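Local coordinates for putative uncharacterized protein (Ustilago maydis, PDB 4GNX), which is probably the small, OB-fold subunit of replication protein A, the heterotrimeric complex that binds single-stranded DNA, at residues A[60-65]-A[80-85]. Sequence-based numbering, arbitrary orientation.
Sequences FVEVTG and REFTTV
In F82, CG lies anti to the carbonyl carbon (chi1 -37°), and this torsion brings the ring against the backbone of F60-E62, the first residues of strand 60-68. F60 also has CG anti to its carbonyl carbon (chi1 -61°), and T83 comes to the edge of its ring, with T83 CG2 3.6 Å from F60 CD1; the two phenylalanines meet through F60 CB and F82 CD1, 3.4 Å apart, rather than by stacking. F60 CB approaches the F82 ring at its edge, in the ring plane, while R80 O sits 3.6 Å above one face of that ring, offset toward the rim.

The backbone evidence for antiparallel pairing is clearest at E62 and R80, a hydrogen-bonded pair. E62 N donates to R80 O at 2.8 Å with an N-H...O angle of 166°, and R80 N returns a bond of the same length to E62 O; both donors lie in the plane of the accepting carbonyl. One residue toward F60, V61 CA adds a CH...O contact to the same R80 O. Regular pairing then fades: F82 N reaches F60 O only by a weak, bent bond of 3.2 Å. F60 N gives its hydrogen to T83 OG1 at 2.7 Å, a side-chain acceptor following the backbone pairs, its place less sure.

The E62 side chain, extended beyond CG, carries its carboxylate to Y90 and Y117 of another subunit, and Y117 of that subunit also meets the F82 ring. The contact is the open end of the 60-68/73-81 hairpin of this OB fold: strand 60-68 pairs on its other edge with strand 20-31, whose V24 touches both E62 and F82, while V61 packs on M37 of strand 34-39.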
ATOM      1  N   PHE A  60      -0.098  20.637 -16.150  1.00 47.22           N
ATOM      2  CA  PHE A  60       0.718  19.497 -16.520  1.00 41.47           C
ATOM      3  C   PHE A  60       0.191  18.895 -17.774  1.00 38.58           C
ATOM      4  O   PHE A  60      -1.006  18.867 -18.007  1.00 39.35           O
ATOM      5  CB  PHE A  60       0.735  18.440 -15.446  1.00 39.98           C
ATOM      6  CG  PHE A  60       1.305  18.907 -14.148  1.00 42.03           C
ATOM      7  CD1 PHE A  60       0.538  19.664 -13.258  1.00 45.59           C
ATOM      8  CD2 PHE A  60       2.601  18.570 -13.791  1.00 40.19           C
ATOM      9  CE1 PHE A  60       1.051  20.081 -12.046  1.00 47.46           C
ATOM     10  CE2 PHE A  60       3.118  18.975 -12.573  1.00 42.31           C
ATOM     11  CZ  PHE A  60       2.345  19.736 -11.703  1.00 45.98           C
ATOM     12  N   VAL A  61       1.106  18.379 -18.574  1.00 35.97           N
ATOM     13  CA  VAL A  61       0.746  17.887 -19.878  1.00 35.18           C
ATOM     14  C   VAL A  61       1.448  16.559 -20.177  1.00 32.14           C
ATOM     15  O   VAL A  61       2.536  16.306 -19.651  1.00 31.22           O
ATOM     16  CB  VAL A  61       1.102  18.964 -20.902  1.00 36.41           C
ATOM     17  CG1 VAL A  61       2.611  19.064 -21.058  1.00 35.16           C
ATOM     18  CG2 VAL A  61       0.422  18.683 -22.219  1.00 37.48           C
ATOM     19  N   GLU A  62       0.815  15.693 -20.970  1.00 31.73           N
ATOM     20  CA  GLU A  62       1.489  14.461 -21.442  1.00 30.14           C
ATOM     21  C   GLU A  62       1.640  14.502 -22.942  1.00 29.22           C
ATOM     22  O   GLU A  62       0.648  14.532 -23.670  1.00 30.11           O
ATOM     23  CB  GLU A  62       0.757  13.168 -21.035  1.00 30.64           C
ATOM     24  CG  GLU A  62       1.535  11.901 -21.388  1.00 30.27           C
ATOM     25  CD  GLU A  62       0.712  10.616 -21.269  1.00 33.09           C
ATOM     26  OE1 GLU A  62       0.038  10.226 -22.258  1.00 34.86           O
ATOM     27  OE2 GLU A  62       0.741   9.960 -20.192  1.00 33.74           O
ATOM     28  N   VAL A  63       2.886  14.496 -23.405  1.00 28.03           N
ATOM     29  CA  VAL A  63       3.135  14.578 -24.852  1.00 28.80           C
ATOM     30  C   VAL A  63       3.561  13.250 -25.409  1.00 27.71           C
ATOM     31  O   VAL A  63       4.453  12.611 -24.844  1.00 26.88           O
ATOM     32  CB  VAL A  63       4.262  15.555 -25.193  1.00 28.46           C
ATOM     33  CG1 VAL A  63       4.542  15.498 -26.685  1.00 28.85           C
ATOM     34  CG2 VAL A  63       3.902  16.948 -24.718  1.00 29.60           C
ATOM     35  N   THR A  64       2.927  12.835 -26.496  1.00 28.32           N
ATOM     36  CA  THR A  64       3.484  11.758 -27.284  1.00 29.30           C
ATOM     37  C   THR A  64       4.194  12.446 -28.429  1.00 31.13           C
ATOM     38  O   THR A  64       3.589  13.226 -29.176  1.00 33.48           O
ATOM     39  CB  THR A  64       2.433  10.737 -27.784  1.00 30.57           C
ATOM     40  OG1 THR A  64       1.741  10.154 -26.673  1.00 30.17           O
ATOM     41  CG2 THR A  64       3.096   9.615 -28.517  1.00 30.73           C
ATOM     42  N   GLY A  65       5.489  12.189 -28.550  1.00 30.77           N
ATOM     43  CA  GLY A  65       6.266  12.872 -29.568  1.00 33.34           C
ATOM     44  C   GLY A  65       7.477  12.110 -30.010  1.00 34.68           C
ATOM     45  O   GLY A  65       7.851  11.106 -29.405  1.00 34.99           O
ATOM     46  N   ARG A  80      -1.937  15.421 -24.175  1.00 42.22           N
ATOM     47  CA  ARG A  80      -2.937  15.159 -23.137  1.00 43.40           C
ATOM     48  C   ARG A  80      -2.900  16.155 -21.946  1.00 43.81           C
ATOM     49  O   ARG A  80      -1.852  16.369 -21.358  1.00 42.77           O
ATOM     50  CB  ARG A  80      -2.697  13.750 -22.601  1.00 42.53           C
ATOM     51  CG  ARG A  80      -3.917  12.849 -22.580  1.00 46.55           C
ATOM     52  CD  ARG A  80      -5.169  13.521 -21.993  1.00 52.45           C
ATOM     53  NE  ARG A  80      -5.686  14.633 -22.822  1.00 56.40           N
ATOM     54  CZ  ARG A  80      -6.952  15.063 -22.871  1.00 60.24           C
ATOM     55  NH1 ARG A  80      -7.921  14.487 -22.157  1.00 61.99           N
ATOM     56  NH2 ARG A  80      -7.248  16.081 -23.670  1.00 63.34           N
ATOM     57  N   GLU A  81      -4.035  16.730 -21.564  1.00 47.06           N
ATOM     58  CA  GLU A  81      -4.103  17.642 -20.411  1.00 50.33           C
ATOM     59  C   GLU A  81      -4.181  16.911 -19.051  1.00 50.21           C
ATOM     60  O   GLU A  81      -4.463  15.718 -19.029  1.00 48.16           O
ATOM     61  CB  GLU A  81      -5.325  18.540 -20.578  1.00 56.75           C
ATOM     62  CG  GLU A  81      -5.137  19.966 -20.093  1.00 60.42           C
ATOM     63  CD  GLU A  81      -4.997  20.023 -18.591  1.00 63.23           C
ATOM     64  OE1 GLU A  81      -6.000  19.749 -17.891  1.00 67.90           O
ATOM     65  OE2 GLU A  81      -3.875  20.309 -18.113  1.00 61.73           O
ATOM     66  N   PHE A  82      -3.925  17.613 -17.931  1.00 52.55           N
ATOM     67  CA  PHE A  82      -4.238  17.109 -16.549  1.00 54.75           C
ATOM     68  C   PHE A  82      -4.748  18.126 -15.522  1.00 62.09           C
ATOM     69  O   PHE A  82      -5.914  18.486 -15.533  1.00 68.78           O
ATOM     70  CB  PHE A  82      -3.050  16.443 -15.910  1.00 48.63           C
ATOM     71  CG  PHE A  82      -2.235  15.662 -16.849  1.00 44.60           C
ATOM     72  CD1 PHE A  82      -0.890  15.833 -16.894  1.00 41.97           C
ATOM     73  CD2 PHE A  82      -2.816  14.730 -17.667  1.00 45.42           C
ATOM     74  CE1 PHE A  82      -0.113  15.090 -17.741  1.00 39.39           C
ATOM     75  CE2 PHE A  82      -2.057  13.981 -18.534  1.00 43.34           C
ATOM     76  CZ  PHE A  82      -0.697  14.168 -18.570  1.00 40.09           C
ATOM     77  N   THR A  83      -3.835  18.558 -14.646  1.00 63.66           N
ATOM     78  CA  THR A  83      -4.058  19.327 -13.389  1.00 69.82           C
ATOM     79  C   THR A  83      -5.411  19.939 -13.018  1.00 79.53           C
ATOM     80  O   THR A  83      -6.348  19.245 -12.595  1.00 81.77           O
ATOM     81  CB  THR A  83      -3.078  20.502 -13.324  1.00 69.23           C
ATOM     82  OG1 THR A  83      -2.008  20.273 -14.252  1.00 66.05           O
ATOM     83  CG2 THR A  83      -2.581  20.756 -11.856  1.00 68.48           C
ATOM     84  N   THR A  84      -5.443  21.275 -13.129  1.00 85.45           N
ATOM     85  CA  THR A  84      -6.514  22.152 -12.665  1.00 92.86           C
ATOM     86  C   THR A  84      -6.312  23.517 -13.353  1.00 95.59           C
ATOM     87  O   THR A  84      -5.301  23.723 -14.046  1.00 90.45           O
ATOM     88  CB  THR A  84      -6.448  22.367 -11.128  1.00 97.55           C
ATOM     89  OG1 THR A  84      -5.750  21.281 -10.501  1.00 94.04           O
ATOM     90  CG2 THR A  84      -7.861  22.521 -10.512  1.00102.91           C
ATOM     91  N   VAL A  85      -7.279  24.426 -13.177  1.00102.35           N
ATOM     92  CA  VAL A  85      -7.160  25.835 -13.614  1.00106.54           C
ATOM     93  C   VAL A  85      -7.615  26.818 -12.522  1.00112.89           C
ATOM     94  O   VAL A  85      -8.066  26.416 -11.445  1.00115.46           O
ATOM     95  CB  VAL A  85      -7.933  26.125 -14.931  1.00107.66           C
ATOM     96  CG1 VAL A  85      -8.124  27.630 -15.146  1.00111.21           C
ATOM     97  CG2 VAL A  85      -7.231  25.494 -16.129  1.00100.34           C
TER